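Local coordinates for type 2A phosphatase-associated protein 42 (Saccharomyces cerevisiae, PDB 2V0P) that inhibits the PP2A-type phosphatase SIT4 and associates with PP2A catalytic subunits in TOR signalling, its N-terminal TPR-like domain forming the present fragment, at residues D63-T67 against A68-F72; T116-D120 against Y121-D125; S37-K40 against K41-L45; K106-E109 against S110-F114. All coordinates share one frame; numbering follows the deposited sequence.

Interaction 1 of 4, residues D63-T67 against A68-F72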
loop_
_atom_site.group_PDB
_atom_site.type_symbol
_atom_site.label_atom_id
_atom_site.label_comp_id
_atom_site.label_asym_id
_atom_site.label_seq_id
_atom_site.Cartn_x
_atom_site.Cartn_y
_atom_site.Cartn_z
ATOM N N ASP A 63 30.880 16.519 20.593
ATOM C CA ASP A 63 31.561 17.488 21.508
ATOM C C ASP A 63 32.179 18.649 20.713
ATOM O O ASP A 63 32.432 19.740 21.252
ATOM C CB ASP A 63 32.629 16.801 22.361
ATOM C CG ASP A 63 32.042 15.991 23.536
ATOM O OD1 ASP A 63 30.926 16.282 24.003
ATOM O OD2 ASP A 63 32.715 15.050 23.994
ATOM N N ASP A 64 32.432 18.409 19.425
ATOM C CA ASP A 64 33.258 19.341 18.631
ATOM C C ASP A 64 32.427 20.425 17.966
ATOM O O ASP A 64 32.958 21.348 17.335
ATOM C CB ASP A 64 34.061 18.585 17.574
ATOM C CG ASP A 64 35.158 17.738 18.165
ATOM O OD1 ASP A 64 35.992 18.263 18.939
ATOM O OD2 ASP A 64 35.197 16.538 17.833
ATOM N N VAL A 65 31.126 20.325 18.150
ATOM C CA VAL A 65 30.187 21.159 17.477
ATOM C C VAL A 65 29.633 22.157 18.476
ATOM O O VAL A 65 29.170 21.806 19.596
ATOM C CB VAL A 65 29.061 20.280 16.781
ATOM C CG1 VAL A 65 28.129 21.113 15.964
ATOM C CG2 VAL A 65 29.682 19.173 15.880
ATOM N N SER A 66 29.709 23.416 18.086
ATOM C CA SER A 66 29.266 24.474 18.936
ATOM C C SER A 66 27.775 24.480 18.917
ATOM O O SER A 66 27.146 23.961 17.991
ATOM C CB SER A 66 29.867 25.830 18.527
ATOM O OG SER A 66 31.234 25.898 18.931
ATOM N N THR A 67 27.172 25.074 19.925
ATOM C CA THR A 67 25.750 24.779 20.171
ATOM C C THR A 67 24.874 25.204 19.013
ATOM O O THR A 67 24.020 24.476 18.597
ATOM C CB THR A 67 25.271 25.334 21.547
ATOM O OG1 THR A 67 25.885 24.568 22.561
ATOM C CG2 THR A 67 23.749 25.204 21.720
ATOM N N ALA A 68 25.105 26.398 18.479
ATOM C CA ALA A 68 24.266 26.912 17.458
ATOM C C ALA A 68 24.460 26.194 16.101
ATOM O O ALA A 68 23.632 26.304 15.298
ATOM C CB ALA A 68 24.416 28.401 17.349
ATOM N N SER A 69 25.548 25.459 15.916
ATOM C CA SER A 69 25.872 24.700 14.744
ATOM C C SER A 69 25.117 23.319 14.705
ATOM O O SER A 69 25.118 22.632 13.710
ATOM C CB SER A 69 27.360 24.424 14.673
ATOM O OG SER A 69 28.155 25.624 14.511
ATOM N N ILE A 70 24.540 22.936 15.821
ATOM C CA ILE A 70 23.999 21.597 15.980
ATOM C C ILE A 70 22.749 21.541 15.047
ATOM O O ILE A 70 22.525 20.522 14.462
ATOM C CB ILE A 70 23.640 21.335 17.428
ATOM C CG1 ILE A 70 24.926 21.139 18.271
ATOM C CG2 ILE A 70 22.697 20.119 17.566
ATOM C CD1 ILE A 70 24.641 20.830 19.713
ATOM N N LYS A 71 22.005 22.635 14.964
ATOM C CA LYS A 71 20.830 22.829 14.109
ATOM C C LYS A 71 21.070 22.289 12.695
ATOM O O LYS A 71 20.225 21.699 12.121
ATOM C CB LYS A 71 20.559 24.328 13.916
ATOM C CG LYS A 71 19.576 24.934 14.878
ATOM C CD LYS A 71 19.630 26.495 14.902
ATOM C CE LYS A 71 20.467 27.171 13.785
ATOM N NZ LYS A 71 21.721 27.869 14.378
ATOM N N PHE A 72 22.256 22.560 12.170
ATOM C CA PHE A 72 22.625 22.318 10.798
ATOM C C PHE A 72 22.738 20.845 10.451
ATOM O O PHE A 72 22.766 20.518 9.314
ATOM C CB PHE A 72 23.978 22.949 10.501
ATOM C CG PHE A 72 24.021 24.453 10.732
ATOM C CD1 PHE A 72 22.972 25.257 10.350
ATOM C CD2 PHE A 72 25.103 25.027 11.369
ATOM C CE1 PHE A 72 22.996 26.627 10.596
ATOM C CE2 PHE A 72 25.166 26.404 11.588
ATOM C CZ PHE A 72 24.105 27.198 11.211
HETATM O O HOH W 1 30.675 24.393 15.455
#
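Val65 and Ile70 meet on the packed side of this turn. CG1 of Val65 lies 3.9 Å from CG1 of Ile70. The same methyl sits closer still to Ser69, at 3.6 Å from its CB. It gets there because CG1 stands anti to the Val65 backbone N (chi1 -175°). Ile70 is the buried residue of the contact. It also rests on Arg201, Tyr204 and Leu208 of helix 199-231. Thr67 OG1 bonds to Arg201 of the same helix. The backbone turns here in helical conformation without a regular helical bond pattern, in the loop that joins helix 29-52 to helix 75-83 of the TPR-like domain. Two i to i+3 bonds hold the turn. Ser69 N gives a bent bond to Ser66 O at 3.0 Å, and Ile70 N a straighter one to Thr67 O at 3.2 Å. An alanine in place of Ile70 would probably leave Val65 CG1 without its apolar neighbour and open a gap against helix 199-231. The other side is wetter. There a water accepts from Ser66 N at 3.0 Å and pairs with Ser69 OG, also at 3.0 Å.

Interaction 2 of 4, residues T116-D120 against Y121-D125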
loop_
_atom_site.group_PDB
_atom_site.type_symbol
_atom_site.label_atom_id
_atom_site.label_comp_id
_atom_site.label_asym_id
_atom_site.label_seq_id
_atom_site.Cartn_x
_atom_site.Cartn_y
_atom_site.Cartn_z
ATOM N N THR A 116 22.697 8.950 8.168
ATOM C CA THR A 116 24.021 8.554 8.050
ATOM C C THR A 116 24.941 9.601 8.788
ATOM O O THR A 116 25.884 9.229 9.484
ATOM C CB THR A 116 24.363 8.452 6.638
ATOM O OG1 THR A 116 23.643 7.331 6.085
ATOM C CG2 THR A 116 25.855 8.271 6.442
ATOM N N LEU A 117 24.573 10.868 8.647
ATOM C CA LEU A 117 25.311 11.975 9.263
ATOM C C LEU A 117 25.216 11.850 10.767
ATOM O O LEU A 117 26.236 11.973 11.420
ATOM C CB LEU A 117 24.757 13.321 8.827
ATOM C CG LEU A 117 25.442 14.592 9.388
ATOM C CD1 LEU A 117 26.825 14.667 8.918
ATOM C CD2 LEU A 117 24.683 15.759 8.901
ATOM N N LEU A 118 24.020 11.588 11.303
ATOM C CA LEU A 118 23.870 11.434 12.748
ATOM C C LEU A 118 24.666 10.238 13.270
ATOM O O LEU A 118 25.337 10.315 14.322
ATOM C CB LEU A 118 22.425 11.333 13.194
ATOM C CG LEU A 118 21.471 12.483 13.027
ATOM C CD1 LEU A 118 20.081 12.019 13.430
ATOM C CD2 LEU A 118 21.893 13.672 13.850
ATOM N N GLN A 119 24.605 9.145 12.520
ATOM C CA GLN A 119 25.423 7.985 12.788
ATOM C C GLN A 119 26.931 8.321 12.792
ATOM O O GLN A 119 27.679 7.834 13.616
ATOM C CB GLN A 119 25.117 6.898 11.758
ATOM C CG GLN A 119 25.744 5.540 12.067
ATOM C CD GLN A 119 25.221 4.457 11.150
ATOM O OE1 GLN A 119 25.576 4.395 9.965
ATOM N NE2 GLN A 119 24.372 3.588 11.691
ATOM N N ASP A 120 27.372 9.131 11.839
ATOM C CA ASP A 120 28.765 9.557 11.772
ATOM C C ASP A 120 29.191 10.354 13.039
ATOM O O ASP A 120 30.362 10.300 13.471
ATOM C CB ASP A 120 28.982 10.407 10.522
ATOM C CG ASP A 120 29.034 9.579 9.257
ATOM O OD1 ASP A 120 29.272 8.364 9.338
ATOM O OD2 ASP A 120 28.858 10.164 8.174
ATOM N N TYR A 121 28.237 11.065 13.624
ATOM C CA TYR A 121 28.439 11.809 14.867
ATOM C C TYR A 121 28.111 11.000 16.105
ATOM O O TYR A 121 28.115 11.505 17.214
ATOM C CB TYR A 121 27.676 13.100 14.843
ATOM C CG TYR A 121 28.512 14.197 14.186
ATOM C CD1 TYR A 121 28.529 14.369 12.796
ATOM C CD2 TYR A 121 29.345 15.001 14.953
ATOM C CE1 TYR A 121 29.332 15.351 12.194
ATOM C CE2 TYR A 121 30.135 15.986 14.364
ATOM C CZ TYR A 121 30.146 16.147 13.011
ATOM O OH TYR A 121 30.941 17.130 12.473
ATOM N N LYS A 122 27.830 9.724 15.896
ATOM C CA LYS A 122 27.498 8.821 16.990
ATOM C C LYS A 122 26.321 9.377 17.779
ATOM O O LYS A 122 26.380 9.455 18.994
ATOM C CB LYS A 122 28.734 8.580 17.864
ATOM C CG LYS A 122 29.891 7.919 17.131
ATOM C CD LYS A 122 30.889 7.268 18.085
ATOM C CE LYS A 122 30.291 6.005 18.762
ATOM N NZ LYS A 122 31.158 5.413 19.823
ATOM N N LEU A 123 25.261 9.781 17.067
ATOM C CA LEU A 123 24.069 10.331 17.667
ATOM C C LEU A 123 22.830 9.468 17.447
ATOM O O LEU A 123 21.808 9.693 18.048
ATOM C CB LEU A 123 23.795 11.767 17.191
ATOM C CG LEU A 123 24.674 12.873 17.781
ATOM C CD1 LEU A 123 24.496 14.189 17.042
ATOM C CD2 LEU A 123 24.372 13.026 19.270
ATOM N N LEU A 124 22.952 8.446 16.637
ATOM C CA LEU A 124 21.777 7.760 16.152
ATOM C C LEU A 124 21.201 6.751 17.187
ATOM O O LEU A 124 21.840 5.803 17.551
ATOM C CB LEU A 124 22.073 7.137 14.773
ATOM C CG LEU A 124 20.841 6.800 13.892
ATOM C CD1 LEU A 124 19.933 7.999 13.685
ATOM C CD2 LEU A 124 21.259 6.206 12.560
ATOM N N ASP A 125 20.014 7.031 17.676
ATOM C CA ASP A 125 19.188 6.061 18.394
ATOM C C ASP A 125 19.378 4.647 17.814
ATOM O O ASP A 125 19.293 4.462 16.605
ATOM C CB ASP A 125 17.724 6.479 18.245
ATOM C CG ASP A 125 16.808 5.795 19.240
ATOM O OD1 ASP A 125 16.870 4.558 19.350
ATOM O OD2 ASP A 125 16.009 6.496 19.895
#
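Leu118 forms the apolar centre where helix 93-120 ends, and Leu123 and Leu124 fold back onto it. The ending is a Schellman motif, with Lys122 as the C-prime residue at positive phi. The two leucines cross Leu118 at about a right angle. CD1 of Leu118 meets CD1 of Leu124 at 4.0 Å, and CD2 of Leu118 faces CD1 of Leu123 at 4.2 Å. CG of Leu124 is anti to its own backbone N (chi1 -159°), which sends the branch back over the last helical turn. Its other methyl, CD2, reaches CB of Gln119. Leu118 and Leu124 both also touch Ser212 of helix 199-231.

Further out, Tyr121 lies beside Leu117, with both side chains pointing the same way. Its CE1 is 4.2 Å from CD1 of Leu117. Leu117 O sits at the ring edge, in the ring plane, 3.6 Å from CD1 of Tyr121. A serine in place of Tyr121 would probably strip Leu117 of this ring neighbour and leave Val65, which packs on it from another loop, less covered.

The polar edge is backbone. Tyr121 N still makes a helical bond to Leu117 O at 3.1 Å, and a weak one to Leu118 O. Lys122 N bonds to Gln119 O at 3.0 Å. The closing bond of the motif runs from Leu123 N to Leu118 O, at 2.8 Å and 156° at the hydrogen.

Interaction 3 of 4, residues S37-K40 against K41-L45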
loop_
_atom_site.group_PDB
_atom_site.type_symbol
_atom_site.label_atom_id
_atom_site.label_comp_id
_atom_site.label_asym_id
_atom_site.label_seq_id
_atom_site.Cartn_x
_atom_site.Cartn_y
_atom_site.Cartn_z
ATOM N N SER A 37 11.859 27.411 -4.462
ATOM C CA SER A 37 12.881 28.430 -4.102
ATOM C C SER A 37 13.438 28.135 -2.712
ATOM O O SER A 37 14.610 28.341 -2.473
ATOM C CB SER A 37 12.383 29.839 -4.226
ATOM O OG SER A 37 11.316 30.085 -3.364
ATOM N N THR A 38 12.592 27.608 -1.829
ATOM C CA THR A 38 13.035 27.142 -0.540
ATOM C C THR A 38 14.076 26.054 -0.639
ATOM O O THR A 38 15.153 26.066 0.029
ATOM C CB THR A 38 11.896 26.853 0.383
ATOM O OG1 THR A 38 11.089 27.986 0.446
ATOM C CG2 THR A 38 12.421 26.508 1.915
ATOM N N ILE A 39 13.818 25.065 -1.455
ATOM C CA ILE A 39 14.787 24.033 -1.650
ATOM C C ILE A 39 16.080 24.585 -2.214
ATOM O O ILE A 39 17.150 24.232 -1.721
ATOM C CB ILE A 39 14.203 22.922 -2.595
ATOM C CG1 ILE A 39 13.124 22.142 -1.884
ATOM C CG2 ILE A 39 15.238 22.013 -3.025
ATOM C CD1 ILE A 39 12.317 21.304 -2.999
ATOM N N LYS A 40 16.005 25.448 -3.217
ATOM C CA LYS A 40 17.193 26.012 -3.827
ATOM C C LYS A 40 18.064 26.712 -2.724
ATOM O O LYS A 40 19.255 26.475 -2.644
ATOM C CB LYS A 40 16.842 26.938 -5.001
ATOM C CG LYS A 40 16.282 26.210 -6.228
ATOM C CD LYS A 40 15.984 27.197 -7.363
ATOM C CE LYS A 40 15.394 26.517 -8.600
ATOM N NZ LYS A 40 16.405 25.725 -9.373
ATOM N N LYS A 41 17.427 27.503 -1.873
ATOM C CA LYS A 41 18.056 28.160 -0.725
ATOM C C LYS A 41 18.709 27.183 0.241
ATOM O O LYS A 41 19.811 27.430 0.731
ATOM C CB LYS A 41 17.031 28.952 0.067
ATOM C CG LYS A 41 16.621 30.264 -0.568
ATOM C CD LYS A 41 15.581 30.919 0.278
ATOM C CE LYS A 41 15.088 32.206 -0.365
ATOM N NZ LYS A 41 13.992 32.812 0.470
ATOM N N LEU A 42 17.983 26.126 0.584
ATOM C CA LEU A 42 18.548 25.115 1.479
ATOM C C LEU A 42 19.717 24.358 0.855
ATOM O O LEU A 42 20.616 23.993 1.537
ATOM C CB LEU A 42 17.465 24.195 2.013
ATOM C CG LEU A 42 17.849 23.153 3.071
ATOM C CD1 LEU A 42 18.475 23.855 4.280
ATOM C CD2 LEU A 42 16.590 22.383 3.503
ATOM N N LEU A 43 19.703 24.139 -0.455
ATOM C CA LEU A 43 20.755 23.443 -1.124
ATOM C C LEU A 43 21.993 24.374 -1.075
ATOM O O LEU A 43 23.090 23.936 -0.856
ATOM C CB LEU A 43 20.362 23.174 -2.567
ATOM C CG LEU A 43 19.369 22.008 -2.817
ATOM C CD1 LEU A 43 19.023 22.013 -4.279
ATOM C CD2 LEU A 43 20.011 20.727 -2.435
ATOM N N ASN A 44 21.758 25.645 -1.287
ATOM C CA ASN A 44 22.812 26.639 -1.269
ATOM C C ASN A 44 23.426 26.705 0.104
ATOM O O ASN A 44 24.636 26.796 0.218
ATOM C CB ASN A 44 22.265 27.988 -1.741
ATOM C CG ASN A 44 22.250 28.085 -3.238
ATOM O OD1 ASN A 44 22.925 27.304 -3.906
ATOM N ND2 ASN A 44 21.511 29.051 -3.782
ATOM N N LEU A 45 22.578 26.535 1.126
ATOM C CA LEU A 45 22.995 26.572 2.551
ATOM C C LEU A 45 23.829 25.381 2.965
ATOM O O LEU A 45 24.935 25.539 3.594
ATOM C CB LEU A 45 21.795 26.805 3.432
ATOM C CG LEU A 45 21.950 27.024 4.919
ATOM C CD1 LEU A 45 22.832 28.260 5.154
ATOM C CD2 LEU A 45 20.583 27.194 5.533
HETATM O O HOH W 2 11.962 30.714 -0.552
HETATM O O HOH W 3 20.251 25.716 -5.226
#
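Ile39 and Leu43 make the apolar contact of this segment of helix 29-52. They sit one turn apart and lie side by side, pointing the same way. CG2 of Ile39 touches CD1 of Leu43 at 4.0 Å. This methyl stands anti to the Ile39 backbone N, which turns it along the helix toward the next turn. Ile39 also packs on Leu82 of helix 75-83. Leu42 reaches Leu82 too, as well as Phe8 of helix 4-19, so this helix packs against two others of the TPR-like fold.

The main-chain bonds are regular i to i+4 helix bonds. Lys41 N gives to Ser37 O and Leu42 N to Thr38 O, both nearly straight at the hydrogen. Leu43 N and Asn44 N follow, somewhat more bent, to Ile39 O and Lys40 O.

Water joins the polar side chains. One water gathers three groups. It donates to Thr38 OG1 at 3.0 Å, accepts from Lys41 NZ at 3.1 Å, and pairs with Ser37 OG at 3.0 Å. All-extended beyond CG, the Lys41 chain runs past Ser37 O, with CG 3.4 Å from that oxygen, to the water. Both hydroxyls also bond to Leu34 O. A second water donates to Lys40 O at 2.9 Å and, weakly, to Asn44 OD1.

Ile39, Leu42 and Thr38 face neighbouring helices, while Leu43 and the lysines lie at the surface. The Lys41 ammonium reaches the two hydroxyls through one shared water, so losing that water would probably cost the lysine its link to them.

Interaction 4 of 4, residues K106-E109 against S110-F114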
loop_
_atom_site.group_PDB
_atom_site.type_symbol
_atom_site.label_atom_id
_atom_site.label_comp_id
_atom_site.label_asym_id
_atom_site.label_seq_id
_atom_site.Cartn_x
_atom_site.Cartn_y
_atom_site.Cartn_z
ATOM N N LYS A 106 14.684 11.113 -4.353
ATOM C CA LYS A 106 15.540 12.199 -3.814
ATOM C C LYS A 106 15.223 12.563 -2.356
ATOM O O LYS A 106 16.135 12.753 -1.591
ATOM C CB LYS A 106 15.435 13.429 -4.707
ATOM C CG LYS A 106 16.028 13.253 -6.073
ATOM C CD LYS A 106 17.484 12.791 -6.025
ATOM C CE LYS A 106 18.234 13.272 -7.262
ATOM N NZ LYS A 106 19.413 12.407 -7.571
ATOM N N SER A 107 13.948 12.657 -1.989
ATOM C CA SER A 107 13.533 12.809 -0.613
ATOM C C SER A 107 14.147 11.724 0.308
ATOM O O SER A 107 14.823 12.057 1.270
ATOM C CB SER A 107 12.010 12.799 -0.506
ATOM O OG SER A 107 11.619 12.738 0.845
ATOM N N VAL A 108 13.909 10.436 -0.023
ATOM C CA VAL A 108 14.502 9.322 0.662
ATOM C C VAL A 108 16.039 9.382 0.732
ATOM O O VAL A 108 16.591 9.159 1.808
ATOM C CB VAL A 108 13.964 7.964 0.167
ATOM C CG1 VAL A 108 14.716 6.817 0.792
ATOM C CG2 VAL A 108 12.414 7.871 0.426
ATOM N N GLU A 109 16.723 9.737 -0.374
ATOM C CA GLU A 109 18.151 9.892 -0.334
ATOM C C GLU A 109 18.545 10.945 0.736
ATOM O O GLU A 109 19.440 10.660 1.505
ATOM C CB GLU A 109 18.733 10.258 -1.681
ATOM C CG GLU A 109 20.200 10.104 -1.797
ATOM C CD GLU A 109 20.666 10.126 -3.245
ATOM O OE1 GLU A 109 19.861 9.757 -4.144
ATOM O OE2 GLU A 109 21.846 10.496 -3.487
ATOM N N SER A 110 17.903 12.105 0.733
ATOM C CA SER A 110 18.190 13.140 1.705
ATOM C C SER A 110 17.968 12.614 3.125
ATOM O O SER A 110 18.780 12.847 4.010
ATOM C CB SER A 110 17.377 14.406 1.505
ATOM O OG SER A 110 17.845 15.130 0.428
ATOM N N PHE A 111 16.853 11.943 3.328
ATOM C CA PHE A 111 16.543 11.350 4.641
ATOM C C PHE A 111 17.652 10.408 5.067
ATOM O O PHE A 111 18.037 10.422 6.210
ATOM C CB PHE A 111 15.156 10.657 4.619
ATOM C CG PHE A 111 13.999 11.594 4.788
ATOM C CD1 PHE A 111 13.924 12.440 5.887
ATOM C CD2 PHE A 111 12.929 11.573 3.888
ATOM C CE1 PHE A 111 12.878 13.310 6.062
ATOM C CE2 PHE A 111 11.878 12.442 4.045
ATOM C CZ PHE A 111 11.841 13.340 5.160
ATOM N N ILE A 112 18.176 9.607 4.145
ATOM C CA ILE A 112 19.246 8.670 4.463
ATOM C C ILE A 112 20.632 9.344 4.751
ATOM O O ILE A 112 21.346 8.982 5.680
ATOM C CB ILE A 112 19.285 7.499 3.445
ATOM C CG1 ILE A 112 17.923 6.734 3.518
ATOM C CG2 ILE A 112 20.436 6.582 3.720
ATOM C CD1 ILE A 112 17.825 5.551 2.595
ATOM N N ASN A 113 20.948 10.350 3.950
ATOM C CA ASN A 113 22.038 11.288 4.228
ATOM C C ASN A 113 21.986 11.805 5.674
ATOM O O ASN A 113 22.942 11.683 6.361
ATOM C CB ASN A 113 21.966 12.450 3.219
ATOM C CG ASN A 113 22.383 12.042 1.844
ATOM O OD1 ASN A 113 22.871 10.962 1.662
ATOM N ND2 ASN A 113 22.228 12.940 0.853
ATOM N N PHE A 114 20.832 12.300 6.120
ATOM C CA PHE A 114 20.612 12.802 7.441
ATOM C C PHE A 114 20.961 11.725 8.521
ATOM O O PHE A 114 21.688 12.011 9.368
ATOM C CB PHE A 114 19.206 13.317 7.585
ATOM C CG PHE A 114 18.803 13.698 8.993
ATOM C CD1 PHE A 114 19.505 14.693 9.719
ATOM C CD2 PHE A 114 17.699 13.107 9.586
ATOM C CE1 PHE A 114 19.139 15.033 11.002
ATOM C CE2 PHE A 114 17.291 13.499 10.917
ATOM C CZ PHE A 114 18.048 14.460 11.623
HETATM O O HOH W 4 18.218 14.257 -1.961
#
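Ser107 and Phe111 are brought together by their first torsions. OG of Ser107 stands anti to the backbone N (chi1 171°), while CG of Phe111 stands anti to its carbonyl carbon (chi1 -81°). The hydroxyl oxygen therefore comes to the CD2-CE2 side of the ring, 3.2 Å from CE2 of Phe111. It approaches the ring obliquely. Its hydrogen bond goes to Gly80 O of helix 75-83. The Phe111 side chain also packs on Thr215, Asn218 and Ile219 of helix 199-231.

Val108 and Ile112 repeat the one-turn spacing on an adjoining strip of the helix. They lie side by side, and CG1 of Val108 meets CD1 of Ile112 at 3.8 Å. Both touch Pro141. The Val108 side chain is about 6 Å from a bound zinc ion.

Four i to i+4 backbone bonds tie the two turns of helix 93-120. Phe111 N bonds to Ser107 O at 2.9 Å. Asn113 N bonds to Glu109 O almost perfectly straight, at 178°. Asn113 OD1 bonds to Arg138.

Lys106 O takes a second donor besides Ser110 N. A water donates to it at 2.6 Å and also pairs with Ser110 OG at 2.6 Å. The carbonyl and the buried serine hydroxyl thus share one water. Most of the contact is buried. The hydroxyls of Ser107 and Ser110 and the side-chain carbonyl of Asn113 each have a partner, so these polar atoms sit in a largely buried part of the helix without going unpaired.

In the fold
Along the chain the order is interaction 3, then 1, then 4 and 2. Interaction 3 lies on helix 29-52, and interaction 1 in the loop that follows it, before helix 75-83. Interactions 4 and 2 share helix 93-120: one is on its body, the other at its C-terminal end. Their centres are about 14 Å apart. Interactions 1 and 2 are also about 14 Å apart between centres, and they touch: Val65 CG2 packs on Tyr121 CE2 at 3.6 Å. Interaction 3 touches none of the others. Interactions 1, 2 and 4 all pack on helix 199-231, so this last helix of the fragment links separate parts of the all-helical TPR-like domain.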